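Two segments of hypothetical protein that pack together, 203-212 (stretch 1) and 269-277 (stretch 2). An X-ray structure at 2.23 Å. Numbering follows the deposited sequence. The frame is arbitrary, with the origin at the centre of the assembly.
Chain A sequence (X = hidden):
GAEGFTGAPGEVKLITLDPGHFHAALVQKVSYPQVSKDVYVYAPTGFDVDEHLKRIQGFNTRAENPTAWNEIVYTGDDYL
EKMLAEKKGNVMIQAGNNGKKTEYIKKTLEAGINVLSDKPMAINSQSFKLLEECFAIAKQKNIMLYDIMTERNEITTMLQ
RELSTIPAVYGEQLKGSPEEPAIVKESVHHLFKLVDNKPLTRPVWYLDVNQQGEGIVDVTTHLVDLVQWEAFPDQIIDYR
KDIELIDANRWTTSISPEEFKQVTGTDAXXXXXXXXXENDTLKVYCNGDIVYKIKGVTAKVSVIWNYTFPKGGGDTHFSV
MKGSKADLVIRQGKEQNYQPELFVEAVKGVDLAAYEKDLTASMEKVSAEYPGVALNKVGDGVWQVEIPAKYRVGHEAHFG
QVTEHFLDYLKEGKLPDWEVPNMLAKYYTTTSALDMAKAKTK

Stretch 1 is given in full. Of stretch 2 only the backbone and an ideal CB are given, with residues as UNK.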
ATOM      1  N   PRO A 203     -14.744   8.084  -6.116  1.00 38.79           N
ATOM      2  CA  PRO A 203     -16.081   8.036  -5.532  1.00 39.76           C
ATOM      3  C   PRO A 203     -16.293   9.157  -4.519  1.00 42.32           C
ATOM      4  O   PRO A 203     -15.332   9.610  -3.896  1.00 44.79           O
ATOM      5  CB  PRO A 203     -16.119   6.669  -4.837  1.00 39.51           C
ATOM      6  CG  PRO A 203     -14.702   6.252  -4.690  1.00 36.83           C
ATOM      7  CD  PRO A 203     -13.979   6.854  -5.848  1.00 36.08           C
ATOM      8  N   VAL A 204     -17.537   9.604  -4.368  1.00 42.86           N
ATOM      9  CA  VAL A 204     -17.864  10.669  -3.415  1.00 42.94           C
ATOM     10  C   VAL A 204     -17.393  10.364  -2.002  1.00 40.76           C
ATOM     11  O   VAL A 204     -16.932  11.264  -1.304  1.00 43.82           O
ATOM     12  CB  VAL A 204     -19.377  10.995  -3.364  1.00 46.43           C
ATOM     13  CG1 VAL A 204     -19.745  11.944  -4.493  1.00 48.63           C
ATOM     14  CG2 VAL A 204     -20.239   9.735  -3.397  1.00 44.79           C
ATOM     15  N   TRP A 205     -17.487   9.100  -1.595  1.00 37.16           N
ATOM     16  CA  TRP A 205     -17.147   8.704  -0.221  1.00 35.28           C
ATOM     17  C   TRP A 205     -15.645   8.643   0.032  1.00 34.15           C
ATOM     18  O   TRP A 205     -15.229   8.468   1.184  1.00 32.71           O
ATOM     19  CB  TRP A 205     -17.800   7.368   0.171  1.00 34.87           C
ATOM     20  CG  TRP A 205     -17.659   6.302  -0.855  1.00 35.32           C
ATOM     21  CD1 TRP A 205     -18.588   5.940  -1.789  1.00 34.58           C
ATOM     22  CD2 TRP A 205     -16.519   5.465  -1.076  1.00 34.73           C
ATOM     23  NE1 TRP A 205     -18.099   4.932  -2.572  1.00 35.14           N
ATOM     24  CE2 TRP A 205     -16.831   4.617  -2.156  1.00 34.59           C
ATOM     25  CE3 TRP A 205     -15.266   5.343  -0.464  1.00 35.25           C
ATOM     26  CZ2 TRP A 205     -15.938   3.663  -2.637  1.00 34.41           C
ATOM     27  CZ3 TRP A 205     -14.377   4.390  -0.944  1.00 32.92           C
ATOM     28  CH2 TRP A 205     -14.717   3.568  -2.020  1.00 34.08           C
ATOM     29  N   TYR A 206     -14.834   8.772  -1.022  1.00 32.20           N
ATOM     30  CA  TYR A 206     -13.384   8.815  -0.861  1.00 31.47           C
ATOM     31  C   TYR A 206     -12.971   9.973   0.049  1.00 31.14           C
ATOM     32  O   TYR A 206     -12.007   9.870   0.795  1.00 32.11           O
ATOM     33  CB  TYR A 206     -12.672   8.941  -2.214  1.00 31.39           C
ATOM     34  CG  TYR A 206     -11.159   8.903  -2.090  1.00 31.42           C
ATOM     35  CD1 TYR A 206     -10.475   7.691  -2.067  1.00 32.25           C
ATOM     36  CD2 TYR A 206     -10.415  10.076  -1.977  1.00 31.44           C
ATOM     37  CE1 TYR A 206      -9.092   7.644  -1.941  1.00 30.28           C
ATOM     38  CE2 TYR A 206      -9.029  10.039  -1.854  1.00 31.53           C
ATOM     39  CZ  TYR A 206      -8.376   8.820  -1.836  1.00 31.88           C
ATOM     40  OH  TYR A 206      -7.007   8.770  -1.707  1.00 34.37           O
ATOM     41  N   LEU A 207     -13.709  11.070  -0.018  1.00 32.04           N
ATOM     42  CA  LEU A 207     -13.409  12.252   0.777  1.00 33.05           C
ATOM     43  C   LEU A 207     -14.097  12.237   2.150  1.00 33.68           C
ATOM     44  O   LEU A 207     -13.948  13.181   2.934  1.00 35.03           O
ATOM     45  CB  LEU A 207     -13.787  13.497  -0.026  1.00 32.96           C
ATOM     46  CG  LEU A 207     -12.989  13.647  -1.328  1.00 31.76           C
ATOM     47  CD1 LEU A 207     -13.517  14.805  -2.157  1.00 33.38           C
ATOM     48  CD2 LEU A 207     -11.513  13.859  -1.042  1.00 30.80           C
ATOM     49  N   ASP A 208     -14.849  11.172   2.433  1.00 32.76           N
ATOM     50  CA  ASP A 208     -15.417  10.931   3.760  1.00 33.61           C
ATOM     51  C   ASP A 208     -14.468  10.005   4.518  1.00 33.29           C
ATOM     52  O   ASP A 208     -14.381   8.807   4.222  1.00 31.58           O
ATOM     53  CB  ASP A 208     -16.806  10.297   3.639  1.00 34.79           C
ATOM     54  CG  ASP A 208     -17.501  10.099   4.989  1.00 36.14           C
ATOM     55  OD1 ASP A 208     -16.939  10.458   6.051  1.00 36.53           O
ATOM     56  OD2 ASP A 208     -18.630   9.571   4.979  1.00 37.18           O
ATOM     57  N   VAL A 209     -13.760  10.562   5.497  1.00 33.86           N
ATOM     58  CA  VAL A 209     -12.760   9.801   6.256  1.00 34.15           C
ATOM     59  C   VAL A 209     -13.357   8.659   7.084  1.00 34.64           C
ATOM     60  O   VAL A 209     -12.620   7.789   7.540  1.00 34.52           O
ATOM     61  CB  VAL A 209     -11.896  10.705   7.178  1.00 36.29           C
ATOM     62  CG1 VAL A 209     -11.123  11.728   6.351  1.00 36.66           C
ATOM     63  CG2 VAL A 209     -12.731  11.385   8.264  1.00 34.87           C
ATOM     64  N   ASN A 210     -14.676   8.658   7.280  1.00 34.87           N
ATOM     65  CA  ASN A 210     -15.345   7.532   7.936  1.00 36.11           C
ATOM     66  C   ASN A 210     -15.454   6.306   7.025  1.00 34.35           C
ATOM     67  O   ASN A 210     -15.608   5.183   7.489  1.00 33.28           O
ATOM     68  CB  ASN A 210     -16.744   7.930   8.411  1.00 38.77           C
ATOM     69  CG  ASN A 210     -16.720   8.972   9.520  1.00 40.52           C
ATOM     70  OD1 ASN A 210     -17.521   9.901   9.523  1.00 43.17           O
ATOM     71  ND2 ASN A 210     -15.810   8.816  10.468  1.00 41.00           N
ATOM     72  N   GLN A 211     -15.383   6.529   5.721  1.00 33.32           N
ATOM     73  CA  GLN A 211     -15.538   5.455   4.765  1.00 31.77           C
ATOM     74  C   GLN A 211     -14.228   5.097   4.075  1.00 31.57           C
ATOM     75  O   GLN A 211     -13.956   3.921   3.817  1.00 31.20           O
ATOM     76  CB  GLN A 211     -16.588   5.860   3.748  1.00 33.68           C
ATOM     77  CG  GLN A 211     -17.932   6.172   4.385  1.00 34.94           C
ATOM     78  CD  GLN A 211     -19.029   6.294   3.357  1.00 36.02           C
ATOM     79  OE1 GLN A 211     -19.399   5.309   2.724  1.00 39.31           O
ATOM     80  NE2 GLN A 211     -19.550   7.504   3.173  1.00 37.05           N
ATOM     81  N   GLN A 212     -13.421   6.111   3.775  1.00 31.30           N
ATOM     82  CA  GLN A 212     -12.122   5.889   3.165  1.00 31.35           C
ATOM     83  C   GLN A 212     -11.077   5.572   4.231  1.00 30.75           C
ATOM     84  O   GLN A 212     -10.137   4.832   3.973  1.00 31.48           O
ATOM     85  CB  GLN A 212     -11.715   7.122   2.350  1.00 31.40           C
ATOM     86  CG  GLN A 212     -10.332   7.064   1.723  1.00 31.75           C
ATOM     87  CD  GLN A 212     -10.127   5.882   0.789  1.00 30.86           C
ATOM     88  OE1 GLN A 212     -11.059   5.412   0.132  1.00 31.90           O
ATOM     89  NE2 GLN A 212      -8.892   5.410   0.712  1.00 30.35           N
ATOM     90  N   UNK A 269     -22.555  19.574  -2.075  1.00 59.76           N
ATOM     91  CA  UNK A 269     -21.868  18.363  -1.616  1.00 56.64           C
ATOM     92  C   UNK A 269     -22.904  17.294  -1.270  1.00 57.28           C
ATOM     93  O   UNK A 269     -24.044  17.627  -0.965  1.00 59.40           O
ATOM     94  CB  UNK A 269     -20.978  18.663  -0.408  1.00 56.64           C
ATOM     95  N   UNK A 270     -22.517  16.006  -1.305  1.00 59.78           N
ATOM     96  CA  UNK A 270     -23.410  14.973  -0.792  1.00 60.49           C
ATOM     97  C   UNK A 270     -23.776  15.194   0.664  1.00 60.54           C
ATOM     98  O   UNK A 270     -23.038  15.843   1.403  1.00 61.60           O
ATOM     99  CB  UNK A 270     -22.766  13.595  -0.955  1.00 60.49           C
ATOM    100  N   UNK A 271     -24.909  14.635   1.056  1.00 61.87           N
ATOM    101  CA  UNK A 271     -25.484  14.858   2.368  1.00 61.80           C
ATOM    102  C   UNK A 271     -24.574  14.388   3.503  1.00 60.07           C
ATOM    103  O   UNK A 271     -24.438  15.064   4.526  1.00 62.06           O
ATOM    104  CB  UNK A 271     -26.836  14.149   2.462  1.00 61.80           C
ATOM    105  N   UNK A 272     -23.952  13.231   3.302  1.00 55.15           N
ATOM    106  CA  UNK A 272     -23.105  12.604   4.316  1.00 54.67           C
ATOM    107  C   UNK A 272     -21.744  13.283   4.525  1.00 52.75           C
ATOM    108  O   UNK A 272     -20.989  12.876   5.404  1.00 50.12           O
ATOM    109  CB  UNK A 272     -22.876  11.140   3.936  1.00 54.67           C
ATOM    110  N   UNK A 273     -21.432  14.295   3.716  1.00 50.92           N
ATOM    111  CA  UNK A 273     -20.180  15.048   3.845  1.00 49.13           C
ATOM    112  C   UNK A 273     -20.351  16.391   4.555  1.00 47.83           C
ATOM    113  O   UNK A 273     -19.363  17.037   4.886  1.00 43.97           O
ATOM    114  CB  UNK A 273     -19.578  15.284   2.458  1.00 49.13           C
ATOM    115  N   UNK A 274     -21.596  16.794   4.797  1.00 51.19           N
ATOM    116  CA  UNK A 274     -21.893  18.118   5.349  1.00 56.25           C
ATOM    117  C   UNK A 274     -21.330  18.342   6.749  1.00 53.22           C
ATOM    118  O   UNK A 274     -21.098  19.483   7.145  1.00 54.00           O
ATOM    119  CB  UNK A 274     -23.408  18.330   5.379  1.00 56.25           C
ATOM    120  N   UNK A 275     -21.112  17.261   7.492  1.00 50.09           N
ATOM    121  CA  UNK A 275     -20.392  17.341   8.770  1.00 50.82           C
ATOM    122  C   UNK A 275     -18.982  17.936   8.625  1.00 50.08           C
ATOM    123  O   UNK A 275     -18.468  18.537   9.564  1.00 49.35           O
ATOM    124  CB  UNK A 275     -20.295  15.947   9.393  1.00 50.82           C
ATOM    125  N   UNK A 276     -18.374  17.765   7.449  1.00 50.00           N
ATOM    126  CA  UNK A 276     -17.007  18.225   7.175  1.00 48.89           C
ATOM    127  C   UNK A 276     -16.931  19.541   6.393  1.00 50.26           C
ATOM    128  O   UNK A 276     -15.841  20.061   6.171  1.00 49.93           O
ATOM    129  CB  UNK A 276     -16.257  17.141   6.398  1.00 48.89           C
ATOM    130  N   UNK A 277     -18.075  20.069   5.970  1.00 52.41           N
ATOM    131  CA  UNK A 277     -18.120  21.340   5.241  1.00 55.63           C
ATOM    132  C   UNK A 277     -18.222  22.511   6.221  1.00 59.19           C
ATOM    133  O   UNK A 277     -18.898  22.401   7.243  1.00 60.04           O
ATOM    134  CB  UNK A 277     -19.298  21.360   4.265  1.00 55.63           C
TER

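At position 269 the CA-to-CB bond runs sideways to stretch 1 and nothing there lies within 5.5 Å of the ideal CB, so the choice is wide. It is Tyr 269, whose hydroxyl is bonded elsewhere in the structure.

Position 270 points toward stretch 1, its ideal CB 4.9 Å from CB of Val 204. A compact apolar group would suit this neighbour, and phi/psi of -58/156° also admits proline. Pro 270 is found, its CG 3.7 Å from CG1 of Val 204.

Position 271 is out of reach of stretch 1, which leaves the choice open; it is Asp 271.

Position 272 points toward stretch 1. Its ideal CB is 4.6 Å from OD2 of Asp 208 and 5.0 Å from NE2 of Gln 211, two atoms already joined by a hydrogen bond (NE2 to OD2, 2.9 Å). A polar side chain could approach them, but the methyls of Val 204 and the backbone of Trp 205 farther along also favour a long apolar or aromatic one. Phe 272 takes the second course. With chi1 at p, its CZ meets CG2 of Val 204 at 3.8 Å, at the ring edge, CE1 lies 3.9 Å from CA of Trp 205 and 3.5 Å from NE2 of Gln 211, and CD1 is 3.4 Å from OD2 of Asp 208.

The CA-to-CB bond of 273 is sideways, yet CA of 273 is 6.3 Å from CA of Asp 208. A branched aliphatic chain of moderate length could turn back to reach stretch 1. Leu 273 does so, placing CD2 3.6 Å from CB of Asp 208 and 3.7 Å from O of Leu 207.

Position 274 is out of reach, leaving the choice open; Lys 274 occupies it.

Position 275 points toward stretch 1 across a gap, with the carboxylate of Asp 208 beyond. A long basic chain, lysine or arginine, would answer that charge. NZ of Lys 275 bonds OD1 of Asp 208 at 2.9 Å in a salt bridge; the same OD1 caps N of Asn 210 at 3.1 Å.

Position 276 also points toward stretch 1, where O of Leu 207 and N of Val 209 invite a polar group, directly or through water. Asp 276 uses water 1, which donates to its OD2 and to O of Leu 207 and accepts from N of Val 209. Its OD2 is only 4.4 Å from OD1 of Asp 208, but NZ of Lys 275, 2.8 Å from OD2 of Asp 276, bridges both carboxylates.

Position 277 is out of reach, and stretch 1 sets no preference there; it is Val 277.

Stretch 2, residues 269-277: YPDFLKKDV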
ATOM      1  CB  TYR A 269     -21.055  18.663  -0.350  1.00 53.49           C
ATOM      2  CG  TYR A 269     -19.943  19.667  -0.533  1.00 50.99           C
ATOM      3  CD1 TYR A 269     -18.732  19.291  -1.095  1.00 50.54           C
ATOM      4  CD2 TYR A 269     -20.095  20.987  -0.128  1.00 51.84           C
ATOM      5  CE1 TYR A 269     -17.702  20.201  -1.261  1.00 51.68           C
ATOM      6  CE2 TYR A 269     -19.072  21.909  -0.290  1.00 52.87           C
ATOM      7  CZ  TYR A 269     -17.875  21.512  -0.859  1.00 52.36           C
ATOM      8  OH  TYR A 269     -16.846  22.413  -1.032  1.00 51.35           O
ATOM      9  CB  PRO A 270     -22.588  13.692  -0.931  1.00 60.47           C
ATOM     10  CG  PRO A 270     -21.702  13.957  -2.091  1.00 61.23           C
ATOM     11  CD  PRO A 270     -21.373  15.422  -2.024  1.00 61.67           C
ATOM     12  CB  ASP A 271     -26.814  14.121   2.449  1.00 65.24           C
ATOM     13  CG  ASP A 271     -27.661  14.594   3.585  1.00 63.48           C
ATOM     14  OD1 ASP A 271     -27.968  15.805   3.628  1.00 63.06           O
ATOM     15  OD2 ASP A 271     -28.026  13.749   4.426  1.00 61.33           O
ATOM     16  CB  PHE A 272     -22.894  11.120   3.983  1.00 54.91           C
ATOM     17  CG  PHE A 272     -22.146  10.880   2.699  1.00 55.19           C
ATOM     18  CD1 PHE A 272     -20.760  10.788   2.696  1.00 51.15           C
ATOM     19  CD2 PHE A 272     -22.829  10.735   1.496  1.00 53.71           C
ATOM     20  CE1 PHE A 272     -20.068  10.570   1.518  1.00 50.37           C
ATOM     21  CE2 PHE A 272     -22.141  10.515   0.313  1.00 53.38           C
ATOM     22  CZ  PHE A 272     -20.758  10.433   0.324  1.00 49.74           C
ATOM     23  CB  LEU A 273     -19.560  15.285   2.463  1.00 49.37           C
ATOM     24  CG  LEU A 273     -18.829  14.105   1.817  1.00 48.98           C
ATOM     25  CD1 LEU A 273     -18.357  14.490   0.425  1.00 49.10           C
ATOM     26  CD2 LEU A 273     -17.652  13.641   2.664  1.00 47.30           C
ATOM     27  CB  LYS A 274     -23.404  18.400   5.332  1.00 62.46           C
ATOM     28  CG  LYS A 274     -23.921  18.849   3.968  1.00 68.77           C
ATOM     29  CD  LYS A 274     -24.898  20.012   4.076  1.00 81.30           C
ATOM     30  CE  LYS A 274     -24.883  20.886   2.829  1.00 88.28           C
ATOM     31  NZ  LYS A 274     -25.238  20.136   1.591  1.00 88.39           N
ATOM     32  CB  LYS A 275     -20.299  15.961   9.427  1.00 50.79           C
ATOM     33  CG  LYS A 275     -19.531  14.918   8.620  1.00 49.40           C
ATOM     34  CD  LYS A 275     -19.610  13.550   9.273  1.00 48.72           C
ATOM     35  CE  LYS A 275     -19.202  12.450   8.309  1.00 50.86           C
ATOM     36  NZ  LYS A 275     -17.871  12.675   7.668  1.00 51.87           N
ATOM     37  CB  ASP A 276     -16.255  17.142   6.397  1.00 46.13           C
ATOM     38  CG  ASP A 276     -16.155  15.843   7.163  1.00 43.49           C
ATOM     39  OD1 ASP A 276     -15.850  15.900   8.369  1.00 42.54           O
ATOM     40  OD2 ASP A 276     -16.388  14.769   6.562  1.00 41.51           O
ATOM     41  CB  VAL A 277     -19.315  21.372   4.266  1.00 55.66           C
ATOM     42  CG1 VAL A 277     -19.379  22.700   3.522  1.00 57.95           C
ATOM     43  CG2 VAL A 277     -19.228  20.214   3.285  1.00 54.10           C
TER
HETATM   44  O   HOH W   1     -14.209  13.377   5.608  1.00 31.28           O
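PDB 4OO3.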